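Local coordinates for protein transmembrane protease (Mus musculus, PDB 2E7V) that probably cleaves proteins as a membrane-anchored serine protease, of which this SEA domain is a non-catalytic module, at residues 23-27 against 28-32; 87-90 against 91-95. All coordinates share one frame; numbering follows the deposited sequence.

Contact 1: 23-27 against 28-32; sequences NSPAT and HEYRT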
ATOM      1  N   ASN A  23      16.056   5.809   5.765  1.00 23.08           N
ATOM      2  CA  ASN A  23      15.894   6.797   6.835  1.00 24.76           C
ATOM      3  C   ASN A  23      15.598   8.182   6.279  1.00 25.64           C
ATOM      4  O   ASN A  23      15.047   9.046   6.970  1.00 25.69           O
ATOM      5  CB  ASN A  23      17.180   6.916   7.662  1.00 27.21           C
ATOM      6  CG  ASN A  23      17.313   5.845   8.711  1.00 26.91           C
ATOM      7  OD1 ASN A  23      16.439   4.997   8.872  1.00 30.28           O
ATOM      8  ND2 ASN A  23      18.415   5.880   9.442  1.00 29.77           N
ATOM      9  N   SER A  24      15.994   8.396   5.033  1.00 23.47           N
ATOM     10  CA  SER A  24      15.819   9.687   4.399  1.00 22.40           C
ATOM     11  C   SER A  24      14.941   9.659   3.164  1.00 21.06           C
ATOM     12  O   SER A  24      15.202   8.923   2.220  1.00 21.84           O
ATOM     13  CB  SER A  24      17.180  10.269   4.025  1.00 23.42           C
ATOM     14  OG  SER A  24      17.018  11.403   3.196  1.00 19.80           O
ATOM     15  N   PRO A  25      13.881  10.474   3.163  1.00 21.60           N
ATOM     16  CA  PRO A  25      12.946  10.567   2.040  1.00 21.78           C
ATOM     17  C   PRO A  25      13.647  11.038   0.770  1.00 19.95           C
ATOM     18  O   PRO A  25      13.133  10.873  -0.331  1.00 20.51           O
ATOM     19  CB  PRO A  25      11.922  11.586   2.533  1.00 21.08           C
ATOM     20  CG  PRO A  25      11.886  11.331   4.000  1.00 24.50           C
ATOM     21  CD  PRO A  25      13.357  11.182   4.344  1.00 20.13           C
ATOM     22  N   ALA A  26      14.832  11.619   0.929  1.00 22.35           N
ATOM     23  CA  ALA A  26      15.595  12.139  -0.204  1.00 18.94           C
ATOM     24  C   ALA A  26      16.354  11.117  -1.038  1.00 20.39           C
ATOM     25  O   ALA A  26      16.767  11.423  -2.155  1.00 22.23           O
ATOM     26  CB  ALA A  26      16.577  13.201   0.289  1.00 24.72           C
ATOM     27  N   THR A  27      16.550   9.911  -0.511  1.00 19.57           N
ATOM     28  CA  THR A  27      17.313   8.900  -1.236  1.00 17.44           C
ATOM     29  C   THR A  27      16.598   8.222  -2.388  1.00 16.85           C
ATOM     30  O   THR A  27      15.363   8.174  -2.452  1.00 14.63           O
ATOM     31  CB  THR A  27      17.808   7.769  -0.305  1.00 16.64           C
ATOM     32  OG1 THR A  27      16.681   7.058   0.221  1.00 17.37           O
ATOM     33  CG2 THR A  27      18.650   8.331   0.841  1.00 19.37           C
ATOM     34  N   HIS A  28      17.399   7.676  -3.294  1.00 16.46           N
ATOM     35  CA  HIS A  28      16.871   6.946  -4.431  1.00 18.13           C
ATOM     36  C   HIS A  28      16.075   5.743  -3.920  1.00 18.66           C
ATOM     37  O   HIS A  28      14.985   5.460  -4.413  1.00 19.30           O
ATOM     38  CB  HIS A  28      18.021   6.469  -5.317  1.00 19.33           C
ATOM     39  CG  HIS A  28      17.608   5.486  -6.366  1.00 19.80           C
ATOM     40  ND1 HIS A  28      17.567   4.128  -6.139  1.00 22.38           N
ATOM     41  CD2 HIS A  28      17.247   5.662  -7.661  1.00 24.40           C
ATOM     42  CE1 HIS A  28      17.206   3.508  -7.248  1.00 22.19           C
ATOM     43  NE2 HIS A  28      17.006   4.416  -8.188  1.00 24.25           N
ATOM     44  N   GLU A  29      16.624   5.037  -2.932  1.00 12.67           N
ATOM     45  CA  GLU A  29      15.945   3.862  -2.372  1.00 15.46           C
ATOM     46  C   GLU A  29      14.551   4.184  -1.814  1.00 13.87           C
ATOM     47  O   GLU A  29      13.578   3.479  -2.091  1.00 14.74           O
ATOM     48  CB  GLU A  29      16.784   3.231  -1.257  1.00 13.68           C
ATOM     49  CG  GLU A  29      18.016   2.466  -1.727  1.00 17.68           C
ATOM     50  CD  GLU A  29      19.216   3.367  -1.992  1.00 21.78           C
ATOM     51  OE1 GLU A  29      19.152   4.569  -1.671  1.00 18.46           O
ATOM     52  OE2 GLU A  29      20.232   2.861  -2.511  1.00 23.78           O
ATOM     53  N   TYR A  30      14.466   5.236  -1.007  1.00 13.29           N
ATOM     54  CA  TYR A  30      13.201   5.654  -0.411  1.00 12.62           C
ATOM     55  C   TYR A  30      12.197   6.054  -1.486  1.00 15.50           C
ATOM     56  O   TYR A  30      11.076   5.547  -1.526  1.00 13.30           O
ATOM     57  CB  TYR A  30      13.442   6.837   0.536  1.00 16.47           C
ATOM     58  CG  TYR A  30      12.245   7.266   1.366  1.00 21.15           C
ATOM     59  CD1 TYR A  30      11.126   7.857   0.777  1.00 19.64           C
ATOM     60  CD2 TYR A  30      12.258   7.129   2.754  1.00 22.26           C
ATOM     61  CE1 TYR A  30      10.056   8.305   1.553  1.00 24.47           C
ATOM     62  CE2 TYR A  30      11.194   7.572   3.533  1.00 23.73           C
ATOM     63  CZ  TYR A  30      10.099   8.161   2.930  1.00 24.13           C
ATOM     64  OH  TYR A  30       9.060   8.626   3.717  1.00 27.00           O
ATOM     65  N   ARG A  31      12.603   6.954  -2.371  1.00 13.94           N
ATOM     66  CA  ARG A  31      11.703   7.422  -3.417  1.00 17.11           C
ATOM     67  C   ARG A  31      11.238   6.363  -4.418  1.00 15.96           C
ATOM     68  O   ARG A  31      10.073   6.381  -4.823  1.00 17.27           O
ATOM     69  CB  ARG A  31      12.324   8.622  -4.142  1.00 16.39           C
ATOM     70  CG  ARG A  31      12.431   9.839  -3.235  1.00 24.43           C
ATOM     71  CD  ARG A  31      13.041  11.057  -3.905  1.00 30.58           C
ATOM     72  NE  ARG A  31      13.161  12.164  -2.951  1.00 35.23           N
ATOM     73  CZ  ARG A  31      13.448  13.422  -3.280  1.00 35.12           C
ATOM     74  NH1 ARG A  31      13.647  13.752  -4.550  1.00 38.64           N
ATOM     75  NH2 ARG A  31      13.534  14.354  -2.339  1.00 30.29           N
ATOM     76  N   THR A  32      12.116   5.440  -4.809  1.00 13.30           N
ATOM     77  CA  THR A  32      11.729   4.409  -5.769  1.00 15.61           C
ATOM     78  C   THR A  32      10.805   3.378  -5.123  1.00 16.08           C
ATOM     79  O   THR A  32       9.867   2.890  -5.761  1.00 14.29           O
ATOM     80  CB  THR A  32      12.961   3.698  -6.402  1.00 16.02           C
ATOM     81  OG1 THR A  32      13.685   2.986  -5.398  1.00 20.98           O
ATOM     82  CG2 THR A  32      13.880   4.715  -7.051  1.00 15.55           C
TER

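Contact 2: 87-90 against 91-95; sequences VMKT and RIQSV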
ATOM      1  N   VAL A  87     -18.993   3.540   5.274  1.00 23.37           N
ATOM      2  CA  VAL A  87     -19.353   2.942   3.999  1.00 21.79           C
ATOM      3  C   VAL A  87     -18.156   2.926   3.058  1.00 21.15           C
ATOM      4  O   VAL A  87     -17.791   1.882   2.519  1.00 16.93           O
ATOM      5  CB  VAL A  87     -20.489   3.723   3.331  1.00 22.40           C
ATOM      6  CG1 VAL A  87     -20.799   3.134   1.952  1.00 21.94           C
ATOM      7  CG2 VAL A  87     -21.714   3.686   4.215  1.00 26.16           C
ATOM      8  N   MET A  88     -17.543   4.091   2.868  1.00 17.04           N
ATOM      9  CA  MET A  88     -16.384   4.197   1.987  1.00 16.07           C
ATOM     10  C   MET A  88     -15.304   3.219   2.440  1.00 12.79           C
ATOM     11  O   MET A  88     -14.626   2.594   1.624  1.00 12.22           O
ATOM     12  CB  MET A  88     -15.840   5.624   2.013  1.00 20.22           C
ATOM     13  CG  MET A  88     -14.665   5.872   1.085  1.00 27.17           C
ATOM     14  SD  MET A  88     -15.045   5.537  -0.637  1.00 28.76           S
ATOM     15  CE  MET A  88     -16.633   6.374  -0.823  1.00 19.67           C
ATOM     16  N   LYS A  89     -15.160   3.082   3.755  1.00 13.47           N
ATOM     17  CA  LYS A  89     -14.163   2.191   4.323  1.00 13.80           C
ATOM     18  C   LYS A  89     -14.346   0.736   3.909  1.00 10.68           C
ATOM     19  O   LYS A  89     -13.386   0.088   3.517  1.00 12.23           O
ATOM     20  CB  LYS A  89     -14.175   2.317   5.844  1.00 13.55           C
ATOM     21  CG  LYS A  89     -13.165   1.460   6.575  1.00 17.73           C
ATOM     22  CD  LYS A  89     -13.084   1.981   8.005  1.00 22.64           C
ATOM     23  CE  LYS A  89     -12.294   1.090   8.923  1.00 25.43           C
ATOM     24  NZ  LYS A  89     -12.345   1.661  10.305  1.00 26.67           N
ATOM     25  N   THR A  90     -15.570   0.223   3.996  1.00  8.89           N
ATOM     26  CA  THR A  90     -15.854  -1.165   3.631  1.00 12.41           C
ATOM     27  C   THR A  90     -15.559  -1.434   2.159  1.00 11.80           C
ATOM     28  O   THR A  90     -15.133  -2.530   1.801  1.00 13.83           O
ATOM     29  CB  THR A  90     -17.335  -1.540   3.932  1.00 11.93           C
ATOM     30  OG1 THR A  90     -18.212  -0.614   3.277  1.00 13.82           O
ATOM     31  CG2 THR A  90     -17.592  -1.491   5.432  1.00 17.29           C
ATOM     32  N   ARG A  91     -15.786  -0.437   1.309  1.00 10.43           N
ATOM     33  CA  ARG A  91     -15.506  -0.587  -0.116  1.00  9.56           C
ATOM     34  C   ARG A  91     -13.994  -0.625  -0.311  1.00  9.57           C
ATOM     35  O   ARG A  91     -13.468  -1.391  -1.123  1.00  8.63           O
ATOM     36  CB  ARG A  91     -16.087   0.593  -0.914  1.00 13.42           C
ATOM     37  CG  ARG A  91     -17.595   0.808  -0.769  1.00 13.34           C
ATOM     38  CD  ARG A  91     -18.026   2.108  -1.474  1.00 17.24           C
ATOM     39  NE  ARG A  91     -17.761   2.064  -2.915  1.00 16.48           N
ATOM     40  CZ  ARG A  91     -17.860   3.111  -3.732  1.00 19.29           C
ATOM     41  NH1 ARG A  91     -18.215   4.301  -3.259  1.00 16.30           N
ATOM     42  NH2 ARG A  91     -17.610   2.969  -5.025  1.00 20.95           N
ATOM     43  N   ILE A  92     -13.296   0.212   0.445  1.00  9.38           N
ATOM     44  CA  ILE A  92     -11.843   0.284   0.344  1.00 10.21           C
ATOM     45  C   ILE A  92     -11.217  -1.024   0.792  1.00 11.12           C
ATOM     46  O   ILE A  92     -10.309  -1.548   0.141  1.00 12.00           O
ATOM     47  CB  ILE A  92     -11.279   1.458   1.196  1.00  9.25           C
ATOM     48  CG1 ILE A  92     -11.707   2.791   0.579  1.00 11.19           C
ATOM     49  CG2 ILE A  92      -9.745   1.365   1.269  1.00  5.90           C
ATOM     50  CD1 ILE A  92     -11.339   4.028   1.412  1.00 15.86           C
ATOM     51  N   GLN A  93     -11.717  -1.567   1.897  1.00  9.63           N
ATOM     52  CA  GLN A  93     -11.197  -2.824   2.422  1.00 11.83           C
ATOM     53  C   GLN A  93     -11.282  -3.970   1.412  1.00 10.36           C
ATOM     54  O   GLN A  93     -10.396  -4.838   1.357  1.00  8.30           O
ATOM     55  CB  GLN A  93     -11.945  -3.189   3.699  1.00 12.94           C
ATOM     56  CG  GLN A  93     -11.586  -2.312   4.891  1.00 11.54           C
ATOM     57  CD  GLN A  93     -12.509  -2.544   6.076  1.00 15.70           C
ATOM     58  OE1 GLN A  93     -13.731  -2.605   5.917  1.00 15.59           O
ATOM     59  NE2 GLN A  93     -11.934  -2.657   7.270  1.00 14.33           N
ATOM     60  N   SER A  94     -12.328  -3.965   0.595  1.00  9.29           N
ATOM     61  CA  SER A  94     -12.483  -5.025  -0.388  1.00 10.62           C
ATOM     62  C   SER A  94     -11.434  -4.924  -1.486  1.00 11.99           C
ATOM     63  O   SER A  94     -11.120  -5.921  -2.136  1.00 15.01           O
ATOM     64  CB  SER A  94     -13.901  -5.017  -0.972  1.00 15.33           C
ATOM     65  OG  SER A  94     -14.821  -5.580  -0.042  1.00 17.22           O
ATOM     66  N   VAL A  95     -10.876  -3.732  -1.683  1.00 11.78           N
ATOM     67  CA  VAL A  95      -9.830  -3.563  -2.686  1.00 12.40           C
ATOM     68  C   VAL A  95      -8.478  -3.921  -2.078  1.00 12.57           C
ATOM     69  O   VAL A  95      -7.688  -4.655  -2.683  1.00 10.22           O
ATOM     70  CB  VAL A  95      -9.788  -2.113  -3.232  1.00 13.22           C
ATOM     71  CG1 VAL A  95      -8.672  -1.974  -4.259  1.00 15.01           C
ATOM     72  CG2 VAL A  95     -11.129  -1.764  -3.875  1.00 13.57           C
TER

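Contact 1: 23-27 against 28-32
It is the backbone CA of Pro-25 that stands over the Tyr-30 ring, 3.4 Å from its centroid and 9° off the normal, a CH-pi contact over the middle of one face. CB and CG continue toward the hydroxyl end, with CG of Pro-25 3.8 Å from CZ of Tyr-30. Tyr-30 reaches this place because its CG is anti to the backbone N (chi1 -172°), which swings the ring back over the preceding turn; the Tyr-30 side chain also touches Lys-61 and Leu-62 of strand 54-65. Beside it, Arg-31 runs extended alongside the loop, so that its NE donates to O of Pro-25 at 2.9 Å, the acceptor meeting the guanidinium edge-on. O of Ala-26 lies above one guanidinium face, displaced toward the rim. Thr-27 joins loop to helix: its OG1 accepts from N of Tyr-30 at 3.1 Å and is also hydrogen-bonded to O of Ala-21, while its own O takes the N-H of Arg-31 at 3.0 Å in a nearly straight bond (172°). In the ST turn ahead of it, N of Ala-26 donates to OG of Ser-24. The arrangement is a helix start: Thr-27 is the N-cap of helix 28-46 of the SEA domain, after a type I turn from Ser-24 to Thr-27 that contains the ST turn.

Contact 2: 87-90 against 91-95
The guanidinium of Arg-91 is approached obliquely by the methyl end of Met-88, whose CE comes to 3.6 Å from NH1, while NH2 forms a salt bridge with Glu-53. The amide of Gln-93 has its OE1 3.4 Å from CA of Thr-90, and its CD lies 4.1 Å from CG of Lys-89, so aliphatic carbon borders the group. Met-88 bends at chi2 and chi3 (59° and 47°), which carries CE to the arginine; CG, placed by chi1, is 3.8 Å from CD1 of Ile-92. These two apolar side chains also touch Tyr-7 of strand 4-14, and Ile-92 meets Phe-45 of helix 28-46. Val-87 O accepts twice: from N of Arg-91 at a long 3.3 Å, in the carbonyl plane, and from OG1 of Thr-90 at 2.6 Å. That hydroxyl sits between its own N and carbonyl carbon (chi1 55°), from where it can turn back on the preceding turn. N of Gln-93 donates to O of Lys-89 at 2.9 Å, and N of Ser-94 to O of Thr-90 only weakly. The chemistry is divided: apolar groups of helix 85-96 pack on sheet and helix, and the arginine's charge is probably balanced by Glu-53.

How the contacts relate
Contact 1 precedes contact 2 along the chain, and the two lie on opposite sides of the chain's centre, their own centres 30 Å apart and their nearest atoms about 19 Å apart, without touching. Contact 1 marks the start of helix 28-46, whereas contact 2 lies wholly within helix 85-96; between them come strands 54-65 and 68-78. Helix 28-46, begun at contact 1, carries Phe-45 near its other end, which touches Ile-92 and Val-95 of contact 2. Each contact also reaches the sheet, contact 1 at strand 54-65 and contact 2 at strand 4-14, and both lie within the SEA domain.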